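Local structure of flagellar protein FliL (6AHP) at residues E54-L57 with L58-A62; E41-E44 with L45-H49. The protein probably assists the function of the bacterial flagellar motor through a periplasmic, stomatin-like core domain. All blocks are in the same frame, centred on the assembly; numbering follows the deposited sequence.

From the N terminus, the chain runs through strands 7-21 and 26-38 before entering helix 40-48, where interaction 2 forms; helix 50-62 follows directly and carries interaction 1. Each contact joins residues three or four apart within one helix, so neither closes a long loop, and the two follow in series without nesting or crossing. The centres of interactions 1 and 2 are about 18 Å apart, and the nearest atoms of interactions 1 and 2 are about 5 Å apart, without touching. Interaction 2 lies at the surface, beside strands 7-21 and 26-38 and K96 and V98. Interaction 1 is buried between helix 72-94, strand 7-21 and the second subunit, which both contacts touch.

Interaction 1. Residues E54-L57 with L58-A62; sequences ESSL and LSTFA
L57 and F61 lie side by side one turn apart on helix 50-62 and point the same way, making the apolar, tightly packed part of this contact. L57 CD2 meets F61 CZ at 4.0 Å, while the L57 carbonyl does double duty. Its oxygen accepts from F61 N at 2.9 Å in a nearly straight bond (N-H...O 174°) and also sits over one face of the F61 ring, offset toward the rim. CG of F61 stands anti to its own carbonyl carbon (chi1 -59°), which turns the ring back over that oxygen. F18 meets the F61 ring, the two ring planes inclined by about 15°, and A82 and I86 of helix 72-94 pack on L57.

The serine and threonine side is more loosely joined. S56 OG and T60 OG1 stand 4.4 Å apart, too far to bond directly, and a water bridges them, 2.7 Å from S56 OG and donating to T60 OG1 at 2.8 Å. One residue earlier along the helix, S59 N donates to S55 O at 3.0 Å. The chemistry therefore differs by residue: L57 and F61 pack on their own chain, the T60 hydroxyl binds the D85 carboxylate of helix 72-94 directly besides taking the water's hydrogen bond, and S55 OG reaches F104 O of the second subunit.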
# COMPACT_ATOMS: atom_id res chain seq x y z
N GLU A 54 2.82 4.79 0.98
CA GLU A 54 3.06 4.09 -0.28
C GLU A 54 2.00 3.05 -0.55
O GLU A 54 1.62 2.82 -1.71
CB GLU A 54 4.44 3.44 -0.28
CG GLU A 54 5.60 4.39 -0.26
CD GLU A 54 6.87 3.67 0.16
OE1 GLU A 54 6.97 2.45 -0.10
OE2 GLU A 54 7.75 4.30 0.78
N SER A 55 1.52 2.39 0.51
CA SER A 55 0.50 1.37 0.35
C SER A 55 -0.85 1.98 -0.01
O SER A 55 -1.62 1.39 -0.78
CB SER A 55 0.41 0.56 1.65
OG SER A 55 -0.10 -0.71 1.34
N SER A 56 -1.17 3.13 0.58
CA SER A 56 -2.38 3.86 0.21
C SER A 56 -2.36 4.25 -1.26
O SER A 56 -3.35 4.10 -1.97
CB SER A 56 -2.53 5.10 1.09
OG SER A 56 -3.58 5.93 0.64
N LEU A 57 -1.23 4.81 -1.72
CA LEU A 57 -1.09 5.21 -3.11
C LEU A 57 -1.30 4.02 -4.05
O LEU A 57 -2.04 4.11 -5.04
CB LEU A 57 0.29 5.84 -3.33
CG LEU A 57 0.36 7.32 -2.91
CD1 LEU A 57 1.78 7.88 -2.87
CD2 LEU A 57 -0.57 8.22 -3.74
N LEU A 58 -0.63 2.89 -3.78
CA LEU A 58 -0.80 1.71 -4.62
C LEU A 58 -2.25 1.23 -4.61
O LEU A 58 -2.78 0.84 -5.66
CB LEU A 58 0.14 0.58 -4.18
CG LEU A 58 0.40 -0.55 -5.18
CD1 LEU A 58 0.91 -0.03 -6.57
CD2 LEU A 58 1.39 -1.55 -4.60
N SER A 59 -2.93 1.30 -3.45
CA SER A 59 -4.35 0.95 -3.40
C SER A 59 -5.17 1.88 -4.27
O SER A 59 -6.10 1.43 -4.96
CB SER A 59 -4.87 1.01 -1.96
OG SER A 59 -4.36 -0.04 -1.18
N THR A 60 -4.87 3.18 -4.23
CA THR A 60 -5.64 4.12 -5.04
C THR A 60 -5.47 3.82 -6.52
O THR A 60 -6.45 3.73 -7.25
CB THR A 60 -5.23 5.55 -4.77
OG1 THR A 60 -5.40 5.85 -3.37
CG2 THR A 60 -6.13 6.48 -5.62
N PHE A 61 -4.22 3.68 -6.97
CA PHE A 61 -3.95 3.43 -8.38
C PHE A 61 -4.49 2.07 -8.85
O PHE A 61 -4.90 1.93 -10.00
CB PHE A 61 -2.45 3.50 -8.63
CG PHE A 61 -1.83 4.83 -8.28
CD1 PHE A 61 -2.57 6.00 -8.36
CD2 PHE A 61 -0.50 4.90 -7.87
CE1 PHE A 61 -2.00 7.22 -8.04
CE2 PHE A 61 0.08 6.13 -7.56
CZ PHE A 61 -0.68 7.28 -7.64
N ALA A 62 -4.48 1.05 -7.98
CA ALA A 62 -4.99 -0.26 -8.37
C ALA A 62 -6.45 -0.20 -8.79
O ALA A 62 -6.87 -0.94 -9.69
CB ALA A 62 -4.81 -1.26 -7.22
O HOH W 1 -3.54 7.22 -1.76

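Interaction 2. Residues E41-E44 with L45-H49; sequences ENEE and LARYH
Helix 40-48 carries a classic i to i+4 salt bridge between E43 and R47, on a surface helix that follows strand 26-38. R47 grips the carboxylate side-on with NE and NH2, and both nitrogens converge on one oxygen: NH2 lies 2.8 Å from E43 OE2 and NE 3.1 Å from the same atom. The shorter bond is also the straighter, with N-H...O angles of 154° and 140°. OE2 lies close to the guanidinium plane, at its edge, whereas the carboxylate is turned 55° against that plane; NE is received by the anti lone pair of OE2, on the side away from OE1. An E43 chain extended from a CG anti to the backbone N runs alongside the R47 chain, extended from CG to NE, bringing the charged ends level. Beneath them, R47 N donates to E43 O at 3.0 Å, and R47 CG packs at 3.2 Å from that same carbonyl oxygen.

On another side of the helix, E41 and L45 also run side by side, with E41 OE2 3.8 Å from L45 CD1. The charge of that carboxylate is met by K96, in a second salt bridge, and K96 also packs on L45 and N42. Y48, farther along, donates its backbone N to E44 O, while its hydroxyl bonds I7 O of the second subunit. Two donors on a single oxygen would probably concentrate the negative charge of E43 there, and the salt bridge probably adds an electrostatic tie across one helical turn to the backbone bond between the same two residues.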
# COMPACT_ATOMS: atom_id res chain seq x y z
N GLU A 41 6.99 19.00 11.83
CA GLU A 41 6.38 17.83 12.47
C GLU A 41 5.62 16.99 11.44
O GLU A 41 5.66 15.75 11.49
CB GLU A 41 5.45 18.22 13.60
CG GLU A 41 4.98 16.96 14.39
CD GLU A 41 3.69 17.12 15.18
OE1 GLU A 41 3.31 18.26 15.52
OE2 GLU A 41 3.05 16.07 15.47
N ASN A 42 4.90 17.65 10.52
CA ASN A 42 4.26 16.90 9.45
C ASN A 42 5.28 16.22 8.55
O ASN A 42 5.04 15.10 8.06
CB ASN A 42 3.33 17.82 8.64
CG ASN A 42 2.02 18.13 9.39
OD1 ASN A 42 1.50 17.26 10.11
ND2 ASN A 42 1.48 19.34 9.23
N GLU A 43 6.44 16.84 8.34
CA GLU A 43 7.45 16.22 7.49
C GLU A 43 8.00 14.96 8.14
O GLU A 43 8.11 13.91 7.50
CB GLU A 43 8.59 17.20 7.17
CG GLU A 43 9.64 16.56 6.24
CD GLU A 43 10.87 17.44 5.96
OE1 GLU A 43 10.79 18.67 6.19
OE2 GLU A 43 11.91 16.90 5.51
N GLU A 44 8.33 15.03 9.43
CA GLU A 44 8.86 13.84 10.09
C GLU A 44 7.81 12.74 10.15
O GLU A 44 8.12 11.56 9.93
CB GLU A 44 9.41 14.23 11.46
CG GLU A 44 8.40 14.34 12.57
CD GLU A 44 9.05 14.08 13.94
OE1 GLU A 44 10.28 13.88 13.97
OE2 GLU A 44 8.32 14.08 14.97
N LEU A 45 6.54 13.10 10.35
CA LEU A 45 5.46 12.11 10.27
C LEU A 45 5.34 11.49 8.89
O LEU A 45 5.15 10.27 8.77
CB LEU A 45 4.13 12.76 10.65
CG LEU A 45 4.00 13.05 12.15
CD1 LEU A 45 2.74 13.85 12.42
CD2 LEU A 45 4.01 11.71 12.94
N ALA A 46 5.40 12.30 7.82
CA ALA A 46 5.28 11.76 6.47
C ALA A 46 6.40 10.77 6.18
O ALA A 46 6.19 9.75 5.50
CB ALA A 46 5.30 12.89 5.44
N ARG A 47 7.61 11.06 6.67
CA ARG A 47 8.72 10.13 6.45
C ARG A 47 8.55 8.87 7.30
O ARG A 47 8.80 7.76 6.81
CB ARG A 47 10.06 10.80 6.77
CG ARG A 47 10.30 12.08 6.01
CD ARG A 47 11.72 12.58 6.26
NE ARG A 47 12.03 13.78 5.50
CZ ARG A 47 12.39 13.78 4.23
NH1 ARG A 47 12.50 12.63 3.57
NH2 ARG A 47 12.64 14.92 3.61
N TYR A 48 8.12 8.99 8.56
CA TYR A 48 8.02 7.81 9.41
C TYR A 48 6.93 6.85 8.90
O TYR A 48 7.11 5.63 8.93
CB TYR A 48 7.74 8.25 10.85
CG TYR A 48 7.59 7.08 11.83
CD1 TYR A 48 8.72 6.50 12.45
CD2 TYR A 48 6.35 6.59 12.15
CE1 TYR A 48 8.58 5.44 13.33
CE2 TYR A 48 6.20 5.53 13.05
CZ TYR A 48 7.32 4.96 13.63
OH TYR A 48 7.16 3.91 14.51
N HIS A 49 5.81 7.39 8.43
CA HIS A 49 4.67 6.60 7.97
C HIS A 49 4.72 6.31 6.48
O HIS A 49 3.68 5.94 5.90
CB HIS A 49 3.38 7.32 8.34
CG HIS A 49 3.14 7.33 9.81
ND1 HIS A 49 2.70 6.21 10.49
CD2 HIS A 49 3.38 8.27 10.75
CE1 HIS A 49 2.62 6.49 11.78
NE2 HIS A 49 3.02 7.73 11.97